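Local coordinates for protein oxidized polyvinyl alcohol hydrolase (Pseudomonas sp., PDB 3WL8) that hydrolyses beta-diketones such as 4,6-nonanedione and oxidized polyvinyl alcohol, the latter in the second step of polyvinyl alcohol degradation, at residues T69-S74 and W124-W129; G175-G180 and H301-P306. The protein carries 1 engineered substitution. All coordinates share one frame; numbering follows the deposited sequence.

Contact 1. Residues T69-S74 and W124-W129; sequences TGSVES and WNWNPW. With OCA (octanoic acid (caprylic acid)), chain C.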
loop_
_atom_site.group_PDB
_atom_site.type_symbol
_atom_site.label_atom_id
_atom_site.label_comp_id
_atom_site.label_asym_id
_atom_site.label_seq_id
_atom_site.Cartn_x
_atom_site.Cartn_y
_atom_site.Cartn_z
ATOM N N THR A 69 1.535 6.391 -5.446
ATOM C CA THR A 69 2.007 5.948 -6.750
ATOM C C THR A 69 3.101 4.904 -6.538
ATOM O O THR A 69 3.432 4.556 -5.393
ATOM C CB THR A 69 2.550 7.151 -7.530
ATOM O OG1 THR A 69 2.773 6.753 -8.885
ATOM C CG2 THR A 69 3.835 7.701 -6.858
ATOM N N GLY A 70 3.628 4.407 -7.646
ATOM C CA GLY A 70 4.698 3.404 -7.642
ATOM C C GLY A 70 6.079 3.945 -7.981
ATOM O O GLY A 70 6.465 4.999 -7.512
ATOM N N SER A 71 6.816 3.218 -8.809
ATOM C CA SER A 71 8.203 3.605 -9.120
ATOM C C SER A 71 8.366 4.615 -10.213
ATOM O O SER A 71 9.251 5.452 -10.127
ATOM C CB SER A 71 8.991 2.342 -9.505
ATOM O OG SER A 71 9.035 1.433 -8.411
ATOM N N VAL A 72 7.489 4.563 -11.221
ATOM C CA VAL A 72 7.610 5.479 -12.367
ATOM C C VAL A 72 6.508 6.529 -12.515
ATOM O O VAL A 72 6.803 7.654 -12.927
ATOM C CB VAL A 72 7.719 4.680 -13.663
ATOM C CG1 VAL A 72 7.707 5.639 -14.890
ATOM C CG2 VAL A 72 8.993 3.846 -13.636
ATOM N N GLU A 73 5.269 6.229 -12.148
ATOM C CA GLU A 73 4.224 7.259 -12.267
ATOM C C GLU A 73 4.368 8.335 -11.230
ATOM O O GLU A 73 4.751 8.071 -10.081
ATOM C CB GLU A 73 2.816 6.651 -12.120
ATOM C CG GLU A 73 2.525 5.693 -13.254
ATOM C CD GLU A 73 1.453 4.678 -12.905
ATOM O OE1 GLU A 73 1.535 4.081 -11.823
ATOM O OE2 GLU A 73 0.515 4.445 -13.733
ATOM N N SER A 74 4.102 9.565 -11.636
ATOM C CA SER A 74 4.181 10.660 -10.672
ATOM C C SER A 74 2.977 10.627 -9.747
ATOM O O SER A 74 2.010 9.935 -10.005
ATOM C CB SER A 74 4.212 12.013 -11.386
ATOM O OG SER A 74 3.010 12.226 -12.124
ATOM N N TRP A 124 17.421 1.067 3.018
ATOM C CA TRP A 124 16.145 0.826 2.356
ATOM C C TRP A 124 16.341 0.073 1.063
ATOM O O TRP A 124 17.333 0.268 0.328
ATOM C CB TRP A 124 15.421 2.153 2.079
ATOM C CG TRP A 124 15.036 2.829 3.360
ATOM C CD1 TRP A 124 15.664 3.913 3.938
ATOM C CD2 TRP A 124 14.012 2.429 4.272
ATOM N NE1 TRP A 124 15.083 4.206 5.152
ATOM C CE2 TRP A 124 14.069 3.306 5.377
ATOM C CE3 TRP A 124 13.049 1.413 4.264
ATOM C CZ2 TRP A 124 13.208 3.198 6.441
ATOM C CZ3 TRP A 124 12.187 1.295 5.340
ATOM C CH2 TRP A 124 12.261 2.178 6.418
ATOM N N ASN A 125 15.378 -0.794 0.770
ATOM C CA ASN A 125 15.487 -1.598 -0.419
ATOM C C ASN A 125 15.256 -0.904 -1.764
ATOM O O ASN A 125 15.996 -1.144 -2.738
ATOM C CB ASN A 125 14.523 -2.795 -0.342
ATOM C CG ASN A 125 14.841 -3.829 -1.401
ATOM O OD1 ASN A 125 15.906 -4.383 -1.364
ATOM N ND2 ASN A 125 13.940 -4.062 -2.337
ATOM N N TRP A 126 14.248 -0.038 -1.813
ATOM C CA TRP A 126 13.815 0.541 -3.068
ATOM C C TRP A 126 13.509 2.015 -2.788
ATOM O O TRP A 126 12.846 2.331 -1.821
ATOM C CB TRP A 126 12.567 -0.280 -3.496
ATOM C CG TRP A 126 12.268 -0.128 -4.936
ATOM C CD1 TRP A 126 11.144 0.400 -5.468
ATOM C CD2 TRP A 126 13.139 -0.433 -6.032
ATOM N NE1 TRP A 126 11.254 0.476 -6.829
ATOM C CE2 TRP A 126 12.469 -0.040 -7.206
ATOM C CE3 TRP A 126 14.421 -1.013 -6.129
ATOM C CZ2 TRP A 126 13.024 -0.205 -8.491
ATOM C CZ3 TRP A 126 14.977 -1.175 -7.416
ATOM C CH2 TRP A 126 14.262 -0.769 -8.579
ATOM N N ASN A 127 13.970 2.904 -3.667
ATOM C CA ASN A 127 13.873 4.339 -3.422
ATOM C C ASN A 127 12.552 5.116 -3.445
ATOM O O ASN A 127 12.470 6.183 -2.815
ATOM C CB ASN A 127 14.872 5.018 -4.372
ATOM C CG ASN A 127 15.449 6.292 -3.816
ATOM O OD1 ASN A 127 15.784 6.376 -2.648
ATOM N ND2 ASN A 127 15.598 7.296 -4.682
ATOM N N PRO A 128 11.503 4.613 -4.143
ATOM C CA PRO A 128 10.240 5.355 -4.183
ATOM C C PRO A 128 9.608 5.673 -2.821
ATOM O O PRO A 128 9.093 6.782 -2.578
ATOM C CB PRO A 128 9.323 4.468 -5.046
ATOM C CG PRO A 128 10.292 3.858 -6.019
ATOM C CD PRO A 128 11.506 3.511 -5.131
ATOM N N TRP A 129 9.654 4.686 -1.931
ATOM C CA TRP A 129 9.104 4.834 -0.584
ATOM C C TRP A 129 9.999 4.071 0.378
ATOM O O TRP A 129 10.753 3.183 -0.050
ATOM C CB TRP A 129 7.685 4.226 -0.467
ATOM C CG TRP A 129 6.666 4.740 -1.473
ATOM C CD1 TRP A 129 6.262 4.119 -2.616
ATOM C CD2 TRP A 129 5.917 5.948 -1.393
ATOM N NE1 TRP A 129 5.311 4.858 -3.260
ATOM C CE2 TRP A 129 5.069 5.989 -2.532
ATOM C CE3 TRP A 129 5.874 7.004 -0.475
ATOM C CZ2 TRP A 129 4.185 7.052 -2.776
ATOM C CZ3 TRP A 129 5.021 8.045 -0.711
ATOM C CH2 TRP A 129 4.176 8.077 -1.860
HETATM C C1 OCA C . 7.731 -1.820 -8.652
HETATM C C2 OCA C . 8.915 -1.951 -7.692
HETATM C C3 OCA C . 9.652 -3.279 -7.882
HETATM C C4 OCA C . 10.732 -3.374 -6.802
HETATM C C5 OCA C . 11.741 -4.471 -7.142
HETATM C C6 OCA C . 12.845 -4.483 -6.083
HETATM C C7 OCA C . 14.060 -5.222 -6.646
HETATM C C8 OCA C . 15.266 -4.967 -5.740
HETATM O O1 OCA C . 7.058 -2.855 -8.850
HETATM O O2 OCA C . 7.359 -0.657 -8.919
#
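Trp126 and Trp129 hold loop 124-129 against loop 69-74 through their indole N-H groups. Trp129 NE1 donates to the backbone O of Thr69 over 2.9 Å, the oxygen lying near the indole plane while the donor is tilted from the carbonyl plane. Trp126 NE1 gives a straighter bond, 170° at the hydrogen, to Ser71 OG at 2.9 Å. Ser71 OG, turned anti to its carbonyl carbon (chi1 -62°), donates a hydrogen bond to O2 of the bound octanoic acid at 2.7 Å, so a small hydroxyl serves here as acceptor and donor at once. Packing fills in the rest: Pro128, compact and rigid, sets CG 3.7 Å from Ser71 CA, and the methyl CG2 of Thr69 comes to CZ2 of Trp129. The fatty chain crosses one face of Trp126, with C4 over the ring centre. With an alanine at Trp126, Ser71 OG would probably lose the donor that fixes its rotation, and the acyl chain the flat surface it lies on. Because loop 69-74 follows strand 62-68, where alpha/beta-hydrolases commonly place an oxyanion hole, the hydrogen-bond chain from indole to hydroxyl to O2 is consistent with a site that would steady negative charge on a substrate oxygen.

Contact 2. Residues G175-G180 and H301-P306; sequences GIASGG and HGHMWP. Engineered in segment 175-180: Ala177 (natural residue Ser). With OCA (octanoic acid (caprylic acid)), chain C.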
loop_
_atom_site.group_PDB
_atom_site.type_symbol
_atom_site.label_atom_id
_atom_site.label_comp_id
_atom_site.label_asym_id
_atom_site.label_seq_id
_atom_site.Cartn_x
_atom_site.Cartn_y
_atom_site.Cartn_z
ATOM N N GLY A 175 -2.017 1.573 -2.722
ATOM C CA GLY A 175 -1.204 2.082 -3.809
ATOM C C GLY A 175 -0.786 0.947 -4.709
ATOM O O GLY A 175 -1.082 -0.211 -4.442
ATOM N N ILE A 176 -0.060 1.310 -5.754
ATOM C CA ILE A 176 0.392 0.337 -6.752
ATOM C C ILE A 176 1.884 0.089 -6.718
ATOM O O ILE A 176 2.667 1.010 -6.516
ATOM C CB ILE A 176 -0.009 0.829 -8.203
ATOM C CG1 ILE A 176 0.519 -0.140 -9.291
ATOM C CG2 ILE A 176 0.557 2.259 -8.466
ATOM C CD1 ILE A 176 -0.254 -1.470 -9.288
ATOM N N ALA A 177 2.271 -1.176 -6.853
ATOM C CA ALA A 177 3.687 -1.528 -6.983
ATOM C C ALA A 177 4.450 -1.101 -5.767
ATOM O O ALA A 177 4.084 -1.550 -4.695
ATOM C CB ALA A 177 4.223 -0.877 -8.302
ATOM N N SER A 178 5.474 -0.264 -5.881
ATOM C CA SER A 178 6.199 0.148 -4.659
ATOM C C SER A 178 5.224 0.803 -3.678
ATOM O O SER A 178 5.421 0.709 -2.454
ATOM C CB SER A 178 7.343 1.101 -5.041
ATOM O OG SER A 178 8.119 1.512 -3.905
ATOM N N GLY A 179 4.205 1.471 -4.203
ATOM C CA GLY A 179 3.162 2.034 -3.323
ATOM C C GLY A 179 2.329 0.948 -2.636
ATOM O O GLY A 179 1.793 1.175 -1.554
ATOM N N GLY A 180 2.208 -0.202 -3.286
ATOM C CA GLY A 180 1.539 -1.350 -2.704
ATOM C C GLY A 180 2.438 -1.936 -1.625
ATOM O O GLY A 180 1.961 -2.388 -0.578
ATOM N N HIS A 301 -4.781 -7.429 -15.629
ATOM C CA HIS A 301 -4.221 -6.254 -16.254
ATOM C C HIS A 301 -2.699 -6.132 -16.148
ATOM O O HIS A 301 -2.132 -5.180 -16.688
ATOM C CB HIS A 301 -4.862 -5.049 -15.603
ATOM C CG HIS A 301 -4.538 -4.924 -14.141
ATOM N ND1 HIS A 301 -5.040 -5.783 -13.187
ATOM C CD2 HIS A 301 -3.692 -4.098 -13.491
ATOM C CE1 HIS A 301 -4.518 -5.489 -12.009
ATOM N NE2 HIS A 301 -3.688 -4.477 -12.176
ATOM N N GLY A 302 -2.067 -7.045 -15.411
ATOM C CA GLY A 302 -0.613 -7.011 -15.287
ATOM C C GLY A 302 -0.138 -6.236 -14.073
ATOM O O GLY A 302 -0.762 -6.305 -13.003
ATOM N N HIS A 303 0.976 -5.527 -14.226
ATOM C CA HIS A 303 1.561 -4.749 -13.142
ATOM C C HIS A 303 1.376 -3.254 -13.400
ATOM O O HIS A 303 2.283 -2.574 -13.921
ATOM C CB HIS A 303 3.068 -5.047 -13.053
ATOM C CG HIS A 303 3.691 -4.560 -11.785
ATOM N ND1 HIS A 303 3.266 -4.988 -10.548
ATOM C CD2 HIS A 303 4.697 -3.674 -11.555
ATOM C CE1 HIS A 303 3.979 -4.389 -9.606
ATOM N NE2 HIS A 303 4.855 -3.589 -10.191
ATOM N N MET A 304 0.219 -2.736 -13.054
ATOM C CA MET A 304 -0.084 -1.315 -13.244
ATOM C C MET A 304 -1.406 -1.095 -12.533
ATOM O O MET A 304 -2.023 -2.047 -12.004
ATOM C CB MET A 304 -0.206 -0.971 -14.744
ATOM C CG MET A 304 -1.220 -1.803 -15.443
ATOM S SD MET A 304 -1.108 -1.658 -17.288
ATOM C CE MET A 304 -0.843 -0.056 -17.529
ATOM N N TRP A 305 -1.843 0.141 -12.424
ATOM C CA TRP A 305 -3.131 0.311 -11.736
ATOM C C TRP A 305 -4.195 -0.497 -12.465
ATOM O O TRP A 305 -4.170 -0.556 -13.688
ATOM C CB TRP A 305 -3.569 1.786 -11.784
ATOM C CG TRP A 305 -4.595 2.105 -10.727
ATOM C CD1 TRP A 305 -5.963 1.997 -10.840
ATOM C CD2 TRP A 305 -4.326 2.422 -9.374
ATOM N NE1 TRP A 305 -6.545 2.206 -9.629
ATOM C CE2 TRP A 305 -5.564 2.474 -8.704
ATOM C CE3 TRP A 305 -3.142 2.657 -8.645
ATOM C CZ2 TRP A 305 -5.670 2.750 -7.330
ATOM C CZ3 TRP A 305 -3.244 2.925 -7.285
ATOM C CH2 TRP A 305 -4.510 2.973 -6.641
ATOM N N PRO A 306 -5.167 -1.090 -11.739
ATOM C CA PRO A 306 -6.250 -1.867 -12.370
ATOM C C PRO A 306 -6.754 -1.123 -13.610
ATOM O O PRO A 306 -7.117 0.043 -13.532
ATOM C CB PRO A 306 -7.276 -1.976 -11.249
ATOM C CG PRO A 306 -6.345 -2.235 -10.076
ATOM C CD PRO A 306 -5.272 -1.146 -10.276
HETATM C C1 OCA C . 7.731 -1.820 -8.652
HETATM C C2 OCA C . 8.915 -1.951 -7.692
HETATM C C3 OCA C . 9.652 -3.279 -7.882
HETATM C C4 OCA C . 10.732 -3.374 -6.802
HETATM C C5 OCA C . 11.741 -4.471 -7.142
HETATM C C6 OCA C . 12.845 -4.483 -6.083
HETATM C C7 OCA C . 14.060 -5.222 -6.646
HETATM C C8 OCA C . 15.266 -4.967 -5.740
HETATM O O1 OCA C . 7.058 -2.855 -8.850
HETATM O O2 OCA C . 7.359 -0.657 -8.919
#
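Ile176 packs against Trp305 beside the nucleophile elbow of an alpha/beta-hydrolase fold, the sharp turn from strand 170-176 into helix 178-189. CB and CG2 of Ile176 meet CE3 of the indole, CB at 3.7 Å, with CG2 in the ring plane at the edge. With CG1 anti to the backbone N (chi1 177°), CD1 reaches the other way, to 3.3 Å from Met304 O. A beta-branched residue suits the place because its two branches serve two neighbours. Trp305 adds breadth: its CZ3 atom reaches the backbone of Gly175, while its polar NE1 is satisfied by Asn314 of helix 310-322. Gly175 and Gly179 belong to the family's Gly-X-Ser-X-Gly signature, and a side chain on Gly175 would run into Gly179 O. Ala177 is engineered from the natural serine, the residue assigned by similarity to the charge relay. It keeps the strained backbone of an elbow, phi 61° and psi -122°, with CB turned toward the loop 301-306. His303 lies across from it, an imidazole with a nitrogen for each side: ND1 is hydrogen-bonded to Asp258 OD1 and NE2 lies 3.4 Å from Ala177 CB, as in a catalytic triad of acid, histidine and nucleophile. The ring also stacks on Tyr275. His303 NE2 donates to O1 of the bound octanoic acid at 2.7 Å, near the ring plane.

Contact 1 comes before contact 2 along the chain, and their centres lie about 11 Å apart at the same end of the central mixed sheet. Loop 69-74 leaves strand 62-68, and segment 175-180 leaves its parallel neighbour, strand 170-176; loops 124-129 and 301-306 follow strands 96-100 and 292-298. The two contacts meet at the start of helix 178-189, where Pro128 CB lies 3.4 Å from Ser178 OG and Trp129 NE1 packs on the CA of Gly179. Octanoic acid bridges them, one oxygen of its acid group bonded in each. Four segments distant in sequence thus assemble one pocket, with contact 1 bearing the acyl chain and contact 2 the probable nucleophile site.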